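Local coordinates for protein L-threonine-O-3-phosphate decarboxylase (Porphyromonas gingivalis, PDB 3FKD) that probably binds pyridoxal 5'-phosphate as a member of the class I and II aminotransferase family and is named for decarboxylating L-threonine O-3-phosphate, at residues A60-V65 against F238-P243; S168-S171 against E176-R179; L248-W253 against G276-L281. All blocks are in the same frame, centred on the assembly; numbering follows the deposited sequence.

Contact 1: residues A60-V65 against F238-P243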
ATOM      1  N   ALA A  60      -4.661  -2.218 -19.853  1.00 28.63           N
ATOM      2  CA  ALA A  60      -4.562  -1.376 -21.028  1.00 28.81           C
ATOM      3  C   ALA A  60      -5.398  -1.955 -22.167  1.00 30.51           C
ATOM      4  O   ALA A  60      -6.206  -1.253 -22.779  1.00 30.00           O
ATOM      5  CB  ALA A  60      -3.115  -1.248 -21.446  1.00 30.97           C
ATOM      6  N   LYS A  61      -5.208  -3.245 -22.429  1.00 29.69           N
ATOM      7  CA  LYS A  61      -5.861  -3.901 -23.548  1.00 30.93           C
ATOM      8  C   LYS A  61      -7.359  -3.954 -23.372  1.00 31.47           C
ATOM      9  O   LYS A  61      -8.129  -3.720 -24.312  1.00 33.54           O
ATOM     10  CB  LYS A  61      -5.316  -5.320 -23.703  1.00 33.19           C
ATOM     11  CG  LYS A  61      -5.664  -5.967 -25.026  1.00 36.47           C
ATOM     12  CD  LYS A  61      -4.957  -7.318 -25.186  1.00 41.97           C
ATOM     13  CE  LYS A  61      -5.762  -8.271 -26.076  1.00 40.61           C
ATOM     14  NZ  LYS A  61      -5.563  -9.705 -25.685  1.00 40.44           N
ATOM     15  N   ARG A  62      -7.773  -4.291 -22.159  1.00 30.05           N
ATOM     16  CA  ARG A  62      -9.179  -4.395 -21.846  1.00 29.94           C
ATOM     17  C   ARG A  62      -9.856  -3.023 -21.992  1.00 30.73           C
ATOM     18  O   ARG A  62     -10.995  -2.925 -22.416  1.00 31.33           O
ATOM     19  CB  ARG A  62      -9.339  -4.926 -20.420  1.00 30.36           C
ATOM     20  CG  ARG A  62     -10.784  -5.010 -19.940  1.00 34.11           C
ATOM     21  CD  ARG A  62     -11.414  -6.345 -20.383  1.00 40.86           C
ATOM     22  NE  ARG A  62     -12.844  -6.385 -20.089  1.00 43.18           N
ATOM     23  CZ  ARG A  62     -13.802  -6.543 -21.005  1.00 45.56           C
ATOM     24  NH1 ARG A  62     -13.486  -6.699 -22.289  1.00 46.09           N
ATOM     25  NH2 ARG A  62     -15.080  -6.557 -20.631  1.00 45.91           N
ATOM     26  N   ASN A  63      -9.134  -1.967 -21.622  1.00 30.25           N
ATOM     27  CA  ASN A  63      -9.663  -0.619 -21.618  1.00 29.00           C
ATOM     28  C   ASN A  63      -9.380   0.176 -22.892  1.00 30.07           C
ATOM     29  O   ASN A  63      -9.615   1.388 -22.928  1.00 28.90           O
ATOM     30  CB  ASN A  63      -9.153   0.125 -20.379  1.00 29.48           C
ATOM     31  CG  ASN A  63      -9.729  -0.442 -19.079  1.00 29.08           C
ATOM     32  OD1 ASN A  63      -9.037  -0.533 -18.058  1.00 27.65           O
ATOM     33  ND2 ASN A  63     -11.003  -0.823 -19.114  1.00 27.99           N
ATOM     34  N   SER A  64      -8.880  -0.511 -23.927  1.00 30.24           N
ATOM     35  CA  SER A  64      -8.523   0.121 -25.193  1.00 30.04           C
ATOM     36  C   SER A  64      -7.517   1.262 -25.053  1.00 31.86           C
ATOM     37  O   SER A  64      -7.595   2.234 -25.797  1.00 31.94           O
ATOM     38  CB  SER A  64      -9.763   0.689 -25.880  1.00 33.35           C
ATOM     39  OG  SER A  64     -10.412  -0.269 -26.683  1.00 34.98           O
ATOM     40  N   VAL A  65      -6.568   1.136 -24.130  1.00 30.15           N
ATOM     41  CA  VAL A  65      -5.661   2.226 -23.829  1.00 31.73           C
ATOM     42  C   VAL A  65      -4.249   1.710 -23.954  1.00 33.99           C
ATOM     43  O   VAL A  65      -4.034   0.506 -23.978  1.00 35.70           O
ATOM     44  CB  VAL A  65      -5.920   2.799 -22.412  1.00 30.92           C
ATOM     45  CG1 VAL A  65      -4.797   3.701 -21.991  1.00 31.91           C
ATOM     46  CG2 VAL A  65      -7.208   3.587 -22.404  1.00 29.47           C
ATOM     47  N   PHE A 238      -7.976 -12.283 -12.143  1.00 24.59           N
ATOM     48  CA  PHE A 238      -9.163 -13.135 -12.157  1.00 24.35           C
ATOM     49  C   PHE A 238     -10.473 -12.384 -12.512  1.00 24.02           C
ATOM     50  O   PHE A 238     -11.221 -12.801 -13.394  1.00 21.71           O
ATOM     51  CB  PHE A 238      -9.305 -13.850 -10.811  1.00 23.28           C
ATOM     52  CG  PHE A 238     -10.228 -15.022 -10.861  1.00 24.96           C
ATOM     53  CD1 PHE A 238     -11.491 -14.948 -10.319  1.00 25.18           C
ATOM     54  CD2 PHE A 238      -9.844 -16.193 -11.468  1.00 23.98           C
ATOM     55  CE1 PHE A 238     -12.340 -16.031 -10.366  1.00 25.70           C
ATOM     56  CE2 PHE A 238     -10.695 -17.262 -11.523  1.00 25.02           C
ATOM     57  CZ  PHE A 238     -11.936 -17.183 -10.973  1.00 26.26           C
ATOM     58  N   ILE A 239     -10.742 -11.278 -11.824  1.00 23.58           N
ATOM     59  CA  ILE A 239     -11.894 -10.445 -12.189  1.00 23.92           C
ATOM     60  C   ILE A 239     -11.885 -10.037 -13.684  1.00 23.86           C
ATOM     61  O   ILE A 239     -12.926 -10.107 -14.358  1.00 22.24           O
ATOM     62  CB  ILE A 239     -12.009  -9.209 -11.272  1.00 21.49           C
ATOM     63  CG1 ILE A 239     -12.379  -9.666  -9.847  1.00 22.56           C
ATOM     64  CG2 ILE A 239     -12.988  -8.155 -11.869  1.00 18.00           C
ATOM     65  CD1 ILE A 239     -11.894  -8.728  -8.710  1.00 18.32           C
ATOM     66  N   LEU A 240     -10.722  -9.621 -14.187  1.00 21.78           N
ATOM     67  CA  LEU A 240     -10.591  -9.213 -15.584  1.00 23.32           C
ATOM     68  C   LEU A 240     -10.894 -10.313 -16.603  1.00 24.45           C
ATOM     69  O   LEU A 240     -11.421 -10.023 -17.666  1.00 24.59           O
ATOM     70  CB  LEU A 240      -9.202  -8.660 -15.876  1.00 24.20           C
ATOM     71  CG  LEU A 240      -9.030  -7.214 -15.460  1.00 25.48           C
ATOM     72  CD1 LEU A 240      -7.594  -6.765 -15.714  1.00 23.68           C
ATOM     73  CD2 LEU A 240     -10.011  -6.397 -16.237  1.00 23.82           C
ATOM     74  N   ILE A 241     -10.538 -11.556 -16.280  1.00 25.38           N
ATOM     75  CA  ILE A 241     -10.713 -12.709 -17.174  1.00 24.46           C
ATOM     76  C   ILE A 241     -12.187 -13.172 -17.211  1.00 27.08           C
ATOM     77  O   ILE A 241     -12.633 -13.847 -18.146  1.00 30.02           O
ATOM     78  CB  ILE A 241      -9.758 -13.847 -16.744  1.00 24.66           C
ATOM     79  CG1 ILE A 241      -8.323 -13.480 -17.106  1.00 30.29           C
ATOM     80  CG2 ILE A 241     -10.071 -15.151 -17.424  1.00 29.21           C
ATOM     81  CD1 ILE A 241      -7.239 -14.500 -16.591  1.00 31.49           C
ATOM     82  N   HIS A 242     -12.947 -12.776 -16.200  1.00 24.97           N
ATOM     83  CA  HIS A 242     -14.303 -13.232 -16.036  1.00 23.59           C
ATOM     84  C   HIS A 242     -15.280 -12.039 -15.861  1.00 22.51           C
ATOM     85  O   HIS A 242     -15.950 -11.922 -14.860  1.00 19.54           O
ATOM     86  CB  HIS A 242     -14.351 -14.153 -14.824  1.00 22.90           C
ATOM     87  CG  HIS A 242     -13.323 -15.240 -14.841  1.00 25.02           C
ATOM     88  ND1 HIS A 242     -13.630 -16.556 -15.128  1.00 27.60           N
ATOM     89  CD2 HIS A 242     -11.997 -15.219 -14.573  1.00 26.99           C
ATOM     90  CE1 HIS A 242     -12.536 -17.290 -15.049  1.00 25.46           C
ATOM     91  NE2 HIS A 242     -11.534 -16.504 -14.700  1.00 25.59           N
ATOM     92  N   PRO A 243     -15.342 -11.148 -16.858  1.00 24.61           N
ATOM     93  CA  PRO A 243     -16.242  -9.982 -16.802  1.00 22.20           C
ATOM     94  C   PRO A 243     -17.676 -10.341 -16.440  1.00 25.14           C
ATOM     95  O   PRO A 243     -18.266  -9.685 -15.587  1.00 25.70           O
ATOM     96  CB  PRO A 243     -16.167  -9.411 -18.227  1.00 25.79           C
ATOM     97  CG  PRO A 243     -15.419 -10.513 -19.066  1.00 25.11           C
ATOM     98  CD  PRO A 243     -14.493 -11.118 -18.067  1.00 22.49           C
TER
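R62 reaches across from the last turn of helix 53-62 to L240 and P243, and its side chain does two different jobs along its length. The apolar part comes first: R62 CG lies 4.0 Å from L240 CD2, and the two chains slide past one another in opposite directions. CG stands anti to the backbone N (chi1 177°), which carries the arginine out from its helix, while the bend at chi2 (86°) turns the rest of the chain onward to P243. The L240 side chain also packs on L55 and L59 of helix 53-62, so the touch on R62 extends a seam between helices 53-62 and 230-241.

The second kind of contact is made by the guanidinium. P243 CG sits over one of its faces, and R62 NH2 approaches P243 CB to 3.9 Å.

Backbone bonding then shapes both helix ends. S64, with positive phi (56°), is the C-prime residue of a Schellman motif, in which V65 N bonds A60 O at 2.8 Å and S64 N makes a weak bond to K61 O. On the other helix, H242 N reaches I239 O at 3.2 Å just before P243.

With 133 Å² buried in all, carbon-to-carbon packing and a proline ring over the face of a flat cation imply a surface contact held by shape and dispersion, without a directional polar bond between the segments.

Contact 2: residues S168-S171 against E176-R179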
ATOM      1  N   SER A 168     -14.815   5.052  -9.033  1.00 18.10           N
ATOM      2  CA  SER A 168     -15.009   3.919  -8.156  1.00 18.51           C
ATOM      3  C   SER A 168     -16.369   3.288  -8.325  1.00 19.12           C
ATOM      4  O   SER A 168     -16.531   2.101  -8.098  1.00 18.15           O
ATOM      5  CB  SER A 168     -14.846   4.312  -6.688  1.00 19.26           C
ATOM      6  OG  SER A 168     -13.503   4.582  -6.357  1.00 17.24           O
ATOM      7  N   TYR A 169     -17.353   4.114  -8.678  1.00 21.48           N
ATOM      8  CA  TYR A 169     -18.769   3.741  -8.695  1.00 19.59           C
ATOM      9  C   TYR A 169     -19.335   3.777 -10.097  1.00 20.15           C
ATOM     10  O   TYR A 169     -20.557   3.776 -10.277  1.00 19.89           O
ATOM     11  CB  TYR A 169     -19.584   4.688  -7.812  1.00 21.47           C
ATOM     12  CG  TYR A 169     -19.074   4.815  -6.407  1.00 21.22           C
ATOM     13  CD1 TYR A 169     -19.314   3.819  -5.454  1.00 19.30           C
ATOM     14  CD2 TYR A 169     -18.349   5.936  -6.023  1.00 21.30           C
ATOM     15  CE1 TYR A 169     -18.836   3.942  -4.155  1.00 19.09           C
ATOM     16  CE2 TYR A 169     -17.862   6.066  -4.733  1.00 20.83           C
ATOM     17  CZ  TYR A 169     -18.103   5.074  -3.803  1.00 20.41           C
ATOM     18  OH  TYR A 169     -17.601   5.233  -2.534  1.00 20.50           O
ATOM     19  N   VAL A 170     -18.454   3.791 -11.088  1.00 19.17           N
ATOM     20  CA  VAL A 170     -18.878   3.894 -12.461  1.00 21.58           C
ATOM     21  C   VAL A 170     -19.814   2.742 -12.814  1.00 24.21           C
ATOM     22  O   VAL A 170     -20.631   2.872 -13.700  1.00 27.59           O
ATOM     23  CB  VAL A 170     -17.693   3.925 -13.422  1.00 24.08           C
ATOM     24  CG1 VAL A 170     -17.391   2.531 -13.947  1.00 21.51           C
ATOM     25  CG2 VAL A 170     -17.986   4.869 -14.561  1.00 26.43           C
ATOM     26  N   SER A 171     -19.727   1.625 -12.105  1.00 22.01           N
ATOM     27  CA  SER A 171     -20.649   0.531 -12.365  1.00 23.18           C
ATOM     28  C   SER A 171     -21.943   0.498 -11.474  1.00 24.15           C
ATOM     29  O   SER A 171     -22.819  -0.367 -11.642  1.00 24.77           O
ATOM     30  CB  SER A 171     -19.876  -0.818 -12.381  1.00 23.75           C
ATOM     31  OG  SER A 171     -19.924  -1.411 -11.099  1.00 29.54           O
ATOM     32  N   GLU A 176     -24.911   6.400 -19.052  1.00 39.69           N
ATOM     33  CA  GLU A 176     -23.711   6.369 -19.877  1.00 41.65           C
ATOM     34  C   GLU A 176     -22.562   7.028 -19.175  1.00 38.32           C
ATOM     35  O   GLU A 176     -22.645   8.187 -18.791  1.00 38.88           O
ATOM     36  CB  GLU A 176     -23.932   7.094 -21.192  1.00 43.80           C
ATOM     37  CG  GLU A 176     -24.540   6.252 -22.259  1.00 45.50           C
ATOM     38  CD  GLU A 176     -24.139   6.746 -23.609  1.00 50.14           C
ATOM     39  OE1 GLU A 176     -24.982   7.455 -24.220  1.00 47.32           O
ATOM     40  OE2 GLU A 176     -22.978   6.443 -24.028  1.00 48.38           O
ATOM     41  N   VAL A 177     -21.474   6.303 -19.024  1.00 35.44           N
ATOM     42  CA  VAL A 177     -20.357   6.875 -18.306  1.00 36.26           C
ATOM     43  C   VAL A 177     -19.198   7.232 -19.211  1.00 35.98           C
ATOM     44  O   VAL A 177     -19.058   6.696 -20.324  1.00 36.47           O
ATOM     45  CB  VAL A 177     -19.850   5.941 -17.210  1.00 35.36           C
ATOM     46  CG1 VAL A 177     -20.923   5.756 -16.137  1.00 32.88           C
ATOM     47  CG2 VAL A 177     -19.391   4.605 -17.827  1.00 32.05           C
ATOM     48  N   ILE A 178     -18.390   8.166 -18.721  1.00 32.64           N
ATOM     49  CA  ILE A 178     -17.063   8.392 -19.231  1.00 33.32           C
ATOM     50  C   ILE A 178     -16.287   7.080 -19.029  1.00 32.50           C
ATOM     51  O   ILE A 178     -16.490   6.370 -18.044  1.00 31.56           O
ATOM     52  CB  ILE A 178     -16.381   9.563 -18.471  1.00 33.51           C
ATOM     53  CG1 ILE A 178     -16.961  10.903 -18.909  1.00 34.01           C
ATOM     54  CG2 ILE A 178     -14.869   9.542 -18.679  1.00 31.57           C
ATOM     55  CD1 ILE A 178     -16.358  11.447 -20.207  1.00 35.11           C
ATOM     56  N   ARG A 179     -15.417   6.743 -19.971  1.00 32.71           N
ATOM     57  CA  ARG A 179     -14.671   5.492 -19.882  1.00 33.41           C
ATOM     58  C   ARG A 179     -13.210   5.740 -20.217  1.00 32.67           C
ATOM     59  O   ARG A 179     -12.867   6.837 -20.656  1.00 33.17           O
ATOM     60  CB  ARG A 179     -15.297   4.424 -20.777  1.00 33.83           C
ATOM     61  CG  ARG A 179     -15.787   4.923 -22.093  1.00 35.66           C
ATOM     62  CD  ARG A 179     -17.043   4.165 -22.568  1.00 39.16           C
ATOM     63  NE  ARG A 179     -17.530   4.744 -23.825  1.00 39.84           N
ATOM     64  CZ  ARG A 179     -18.725   5.292 -23.996  1.00 40.96           C
ATOM     65  NH1 ARG A 179     -19.596   5.308 -23.006  1.00 43.84           N
ATOM     66  NH2 ARG A 179     -19.055   5.802 -25.168  1.00 45.42           N
TER
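V170 drives its CG2 methyl into the branch point of V177, and these two side chains account for nearly all of the 107 Å² buried here: V170 gives 58 Å² and V177 42 Å². V170 CG2 is 3.4 Å from V177 CB and equally near V177 CG1, with V177 CG2 only slightly farther at 3.6 Å, so one methyl faces the whole fork of the other valine. The chi1 of V170, 95°, is not a staggered value, though at 2.50 Å resolution neither this nor the close approach proves strain. V177 holds CG1 anti to its carbonyl carbon (chi1 -65°), and V177 CG1 also comes to 3.8 Å from V170 O.

Both segments belong to the long connection between strands 162-166 and 189-194 of the large mixed sheet, and its two limbs approach to 6.7 Å between V170 CA and V177 CA. D166, which ends strand 162-166, and Y169 of segment 168-171 have the Asp-x-x-Tyr spacing that faces the cofactor in fold-type I pyridoxal phosphate enzymes, consistent with a place beside that pocket. S168 OG bonds D166 OD1, and Y169 OH bonds T23 OG1.

I178 contributes a modest 7 Å². V170 CG2 stands 4.1 Å from I178 O, whereas the isoleucine side chain leads away to I151 and L152 of helix 148-157. Beyond it, R179 NH1 makes a long salt bridge, 3.7 Å, to E176 OE2, which lies at the guanidinium edge, in its plane.

Contact 3: residues L248-W253 against G276-L281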
ATOM      1  N   LEU A 248     -22.190  -6.618 -12.077  1.00 22.86           N
ATOM      2  CA  LEU A 248     -22.971  -6.265 -10.899  1.00 25.77           C
ATOM      3  C   LEU A 248     -24.446  -6.131 -11.268  1.00 23.83           C
ATOM      4  O   LEU A 248     -24.759  -5.536 -12.296  1.00 24.87           O
ATOM      5  CB  LEU A 248     -22.427  -4.933 -10.359  1.00 25.57           C
ATOM      6  CG  LEU A 248     -22.761  -4.352  -8.997  1.00 24.36           C
ATOM      7  CD1 LEU A 248     -21.962  -3.073  -8.928  1.00 24.32           C
ATOM      8  CD2 LEU A 248     -24.273  -4.075  -8.833  1.00 23.97           C
ATOM      9  N   PRO A 249     -25.361  -6.667 -10.444  1.00 23.06           N
ATOM     10  CA  PRO A 249     -26.779  -6.573 -10.826  1.00 24.45           C
ATOM     11  C   PRO A 249     -27.326  -5.196 -10.508  1.00 25.98           C
ATOM     12  O   PRO A 249     -28.017  -5.033  -9.497  1.00 28.38           O
ATOM     13  CB  PRO A 249     -27.466  -7.621  -9.934  1.00 25.24           C
ATOM     14  CG  PRO A 249     -26.472  -7.995  -8.873  1.00 22.81           C
ATOM     15  CD  PRO A 249     -25.207  -7.181  -9.080  1.00 25.16           C
ATOM     16  N   ILE A 250     -27.016  -4.219 -11.352  1.00 26.36           N
ATOM     17  CA  ILE A 250     -27.311  -2.837 -11.043  1.00 26.60           C
ATOM     18  C   ILE A 250     -28.797  -2.450 -11.182  1.00 28.08           C
ATOM     19  O   ILE A 250     -29.255  -1.595 -10.433  1.00 26.98           O
ATOM     20  CB  ILE A 250     -26.416  -1.845 -11.812  1.00 25.75           C
ATOM     21  CG1 ILE A 250     -26.600  -0.431 -11.238  1.00 26.36           C
ATOM     22  CG2 ILE A 250     -26.721  -1.877 -13.297  1.00 25.74           C
ATOM     23  CD1 ILE A 250     -26.420  -0.348  -9.758  1.00 22.59           C
ATOM     24  N   ARG A 251     -29.544  -3.062 -12.104  1.00 27.65           N
ATOM     25  CA  ARG A 251     -30.965  -2.718 -12.224  1.00 31.22           C
ATOM     26  C   ARG A 251     -31.707  -3.174 -10.991  1.00 29.08           C
ATOM     27  O   ARG A 251     -32.441  -2.413 -10.365  1.00 27.52           O
ATOM     28  CB  ARG A 251     -31.618  -3.314 -13.465  1.00 33.57           C
ATOM     29  CG  ARG A 251     -31.123  -2.690 -14.724  1.00 39.04           C
ATOM     30  CD  ARG A 251     -32.200  -2.577 -15.782  1.00 44.75           C
ATOM     31  NE  ARG A 251     -31.935  -1.421 -16.638  1.00 54.19           N
ATOM     32  CZ  ARG A 251     -30.872  -1.302 -17.440  1.00 55.74           C
ATOM     33  NH1 ARG A 251     -29.964  -2.285 -17.518  1.00 49.40           N
ATOM     34  NH2 ARG A 251     -30.719  -0.191 -18.163  1.00 52.61           N
ATOM     35  N   LYS A 252     -31.472  -4.412 -10.615  1.00 27.84           N
ATOM     36  CA  LYS A 252     -32.132  -4.939  -9.449  1.00 29.22           C
ATOM     37  C   LYS A 252     -31.753  -4.172  -8.138  1.00 27.59           C
ATOM     38  O   LYS A 252     -32.592  -3.917  -7.274  1.00 27.88           O
ATOM     39  CB  LYS A 252     -31.886  -6.450  -9.421  1.00 31.13           C
ATOM     40  CG  LYS A 252     -31.988  -7.111  -8.088  1.00 32.46           C
ATOM     41  CD  LYS A 252     -30.607  -7.201  -7.419  1.00 30.83           C
ATOM     42  CE  LYS A 252     -30.650  -8.294  -6.379  1.00 35.42           C
ATOM     43  NZ  LYS A 252     -31.587  -9.413  -6.853  1.00 40.44           N
ATOM     44  N   TRP A 253     -30.497  -3.776  -8.000  1.00 27.57           N
ATOM     45  CA  TRP A 253     -30.091  -2.973  -6.852  1.00 26.77           C
ATOM     46  C   TRP A 253     -30.741  -1.567  -6.836  1.00 25.42           C
ATOM     47  O   TRP A 253     -31.182  -1.079  -5.806  1.00 24.64           O
ATOM     48  CB  TRP A 253     -28.579  -2.821  -6.871  1.00 25.01           C
ATOM     49  CG  TRP A 253     -27.964  -2.501  -5.534  1.00 25.13           C
ATOM     50  CD1 TRP A 253     -28.557  -2.580  -4.298  1.00 23.32           C
ATOM     51  CD2 TRP A 253     -26.603  -2.111  -5.307  1.00 23.84           C
ATOM     52  NE1 TRP A 253     -27.655  -2.226  -3.323  1.00 22.40           N
ATOM     53  CE2 TRP A 253     -26.441  -1.960  -3.912  1.00 23.11           C
ATOM     54  CE3 TRP A 253     -25.496  -1.893  -6.147  1.00 21.70           C
ATOM     55  CZ2 TRP A 253     -25.215  -1.591  -3.340  1.00 22.38           C
ATOM     56  CZ3 TRP A 253     -24.296  -1.516  -5.582  1.00 22.47           C
ATOM     57  CH2 TRP A 253     -24.161  -1.364  -4.187  1.00 21.99           C
ATOM     58  N   GLY A 276     -28.829   9.396  -7.473  1.00 25.91           N
ATOM     59  CA  GLY A 276     -28.742   8.643  -8.716  1.00 27.51           C
ATOM     60  C   GLY A 276     -28.092   7.251  -8.650  1.00 26.17           C
ATOM     61  O   GLY A 276     -27.750   6.677  -9.681  1.00 25.03           O
ATOM     62  N   THR A 277     -27.908   6.704  -7.454  1.00 24.31           N
ATOM     63  CA  THR A 277     -27.260   5.416  -7.351  1.00 24.10           C
ATOM     64  C   THR A 277     -27.784   4.652  -6.149  1.00 24.23           C
ATOM     65  O   THR A 277     -28.768   5.055  -5.574  1.00 25.99           O
ATOM     66  CB  THR A 277     -25.708   5.544  -7.311  1.00 24.48           C
ATOM     67  OG1 THR A 277     -25.125   4.270  -7.548  1.00 26.98           O
ATOM     68  CG2 THR A 277     -25.208   6.043  -5.952  1.00 24.70           C
ATOM     69  N   THR A 278     -27.108   3.576  -5.746  1.00 24.51           N
ATOM     70  CA  THR A 278     -27.670   2.656  -4.751  1.00 25.18           C
ATOM     71  C   THR A 278     -27.361   2.974  -3.273  1.00 22.22           C
ATOM     72  O   THR A 278     -27.777   2.245  -2.368  1.00 22.17           O
ATOM     73  CB  THR A 278     -27.250   1.242  -5.045  1.00 23.67           C
ATOM     74  OG1 THR A 278     -25.835   1.220  -5.064  1.00 25.59           O
ATOM     75  CG2 THR A 278     -27.709   0.830  -6.413  1.00 25.83           C
ATOM     76  N   PHE A 279     -26.641   4.051  -3.033  1.00 20.36           N
ATOM     77  CA  PHE A 279     -26.588   4.605  -1.686  1.00 21.92           C
ATOM     78  C   PHE A 279     -27.066   6.067  -1.743  1.00 21.68           C
ATOM     79  O   PHE A 279     -27.136   6.652  -2.820  1.00 21.11           O
ATOM     80  CB  PHE A 279     -25.164   4.523  -1.126  1.00 22.08           C
ATOM     81  CG  PHE A 279     -24.138   5.131  -2.027  1.00 20.24           C
ATOM     82  CD1 PHE A 279     -23.888   6.481  -1.985  1.00 18.80           C
ATOM     83  CD2 PHE A 279     -23.438   4.338  -2.934  1.00 19.97           C
ATOM     84  CE1 PHE A 279     -22.966   7.039  -2.836  1.00 20.63           C
ATOM     85  CE2 PHE A 279     -22.506   4.884  -3.784  1.00 18.83           C
ATOM     86  CZ  PHE A 279     -22.249   6.219  -3.740  1.00 19.14           C
ATOM     87  N   PHE A 280     -27.357   6.657  -0.586  1.00 22.06           N
ATOM     88  CA  PHE A 280     -28.018   7.975  -0.526  1.00 22.87           C
ATOM     89  C   PHE A 280     -27.893   8.603   0.869  1.00 22.06           C
ATOM     90  O   PHE A 280     -27.675   7.917   1.855  1.00 23.57           O
ATOM     91  CB  PHE A 280     -29.535   7.846  -0.921  1.00 22.02           C
ATOM     92  CG  PHE A 280     -30.255   6.785  -0.144  1.00 21.04           C
ATOM     93  CD1 PHE A 280     -30.739   7.049   1.131  1.00 21.81           C
ATOM     94  CD2 PHE A 280     -30.371   5.499  -0.645  1.00 20.23           C
ATOM     95  CE1 PHE A 280     -31.361   6.076   1.867  1.00 21.56           C
ATOM     96  CE2 PHE A 280     -30.970   4.514   0.095  1.00 21.34           C
ATOM     97  CZ  PHE A 280     -31.493   4.813   1.358  1.00 21.85           C
ATOM     98  N   LEU A 281     -28.051   9.914   0.946  1.00 23.47           N
ATOM     99  CA  LEU A 281     -28.149  10.619   2.224  1.00 24.60           C
ATOM    100  C   LEU A 281     -29.629  10.637   2.769  1.00 26.22           C
ATOM    101  O   LEU A 281     -30.596  10.870   2.030  1.00 24.64           O
ATOM    102  CB  LEU A 281     -27.604  12.043   2.021  1.00 21.87           C
ATOM    103  CG  LEU A 281     -26.198  12.533   2.397  1.00 25.75           C
ATOM    104  CD1 LEU A 281     -25.159  11.500   2.752  1.00 21.47           C
ATOM    105  CD2 LEU A 281     -25.669  13.444   1.311  1.00 25.76           C
TER
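T278 lays its side chain over one face of the W253 indole. T278 CB is 3.5 Å from the centroid of the six-membered ring of W253 and 17° off the ring normal, a CH-pi contact; the two side chains cross at about a right angle. The methyl and hydroxyl divide the indole between them: T278 CG2 lies 3.3 Å from W253 CD2 at the ring fusion, while T278 OG1 sits toward the outer rim, 3.2 Å from W253 CZ3. I250, one turn earlier, meets the same methyl, with its CD1 3.8 Å from T278 CG2. CG1 anti to the backbone N (chi1 -169°) and the turn at chi2 (52°) together bring CD1 to the threonine.

P249 is the N-cap of helix 250-266, and W253 N bonds P249 O at 3.2 Å in the first turn. T278 immediately precedes strand 279-284, so the contact seats the start of that helix against the entry to the smaller sheet. W25 and F172 also meet the indole.

W253 NE1 bonds T322 O, and T278 shares backbone bonding with T322. Face packing plus an in-ring N-H held by a carbonyl implies a buried indole whose rotation is restrained by both apolar and polar contacts.

Overall arrangement
From the N terminus, helix 53-62 is met first, and contact 1 closes a long loop when helix 230-241 returns to it; the large mixed sheet is laid down within that span. Contact 2 lies wholly inside it, as a short local closure between strands 162-166 and 189-194. Contact 3 follows in series and closes a shorter loop through helix 250-266 and strand 270-272, joining the helix start to the entry of strand 279-284 in the smaller sheet. No two cross. Contacts 1 and 3 have centres about 23 Å apart, but contacts 2 and 3 touch: S171 OG is 3.4 Å from L248 CD1, and Y169 CD1 is 3.8 Å from F279 CE2, linking the large-sheet connection to the smaller-sheet region.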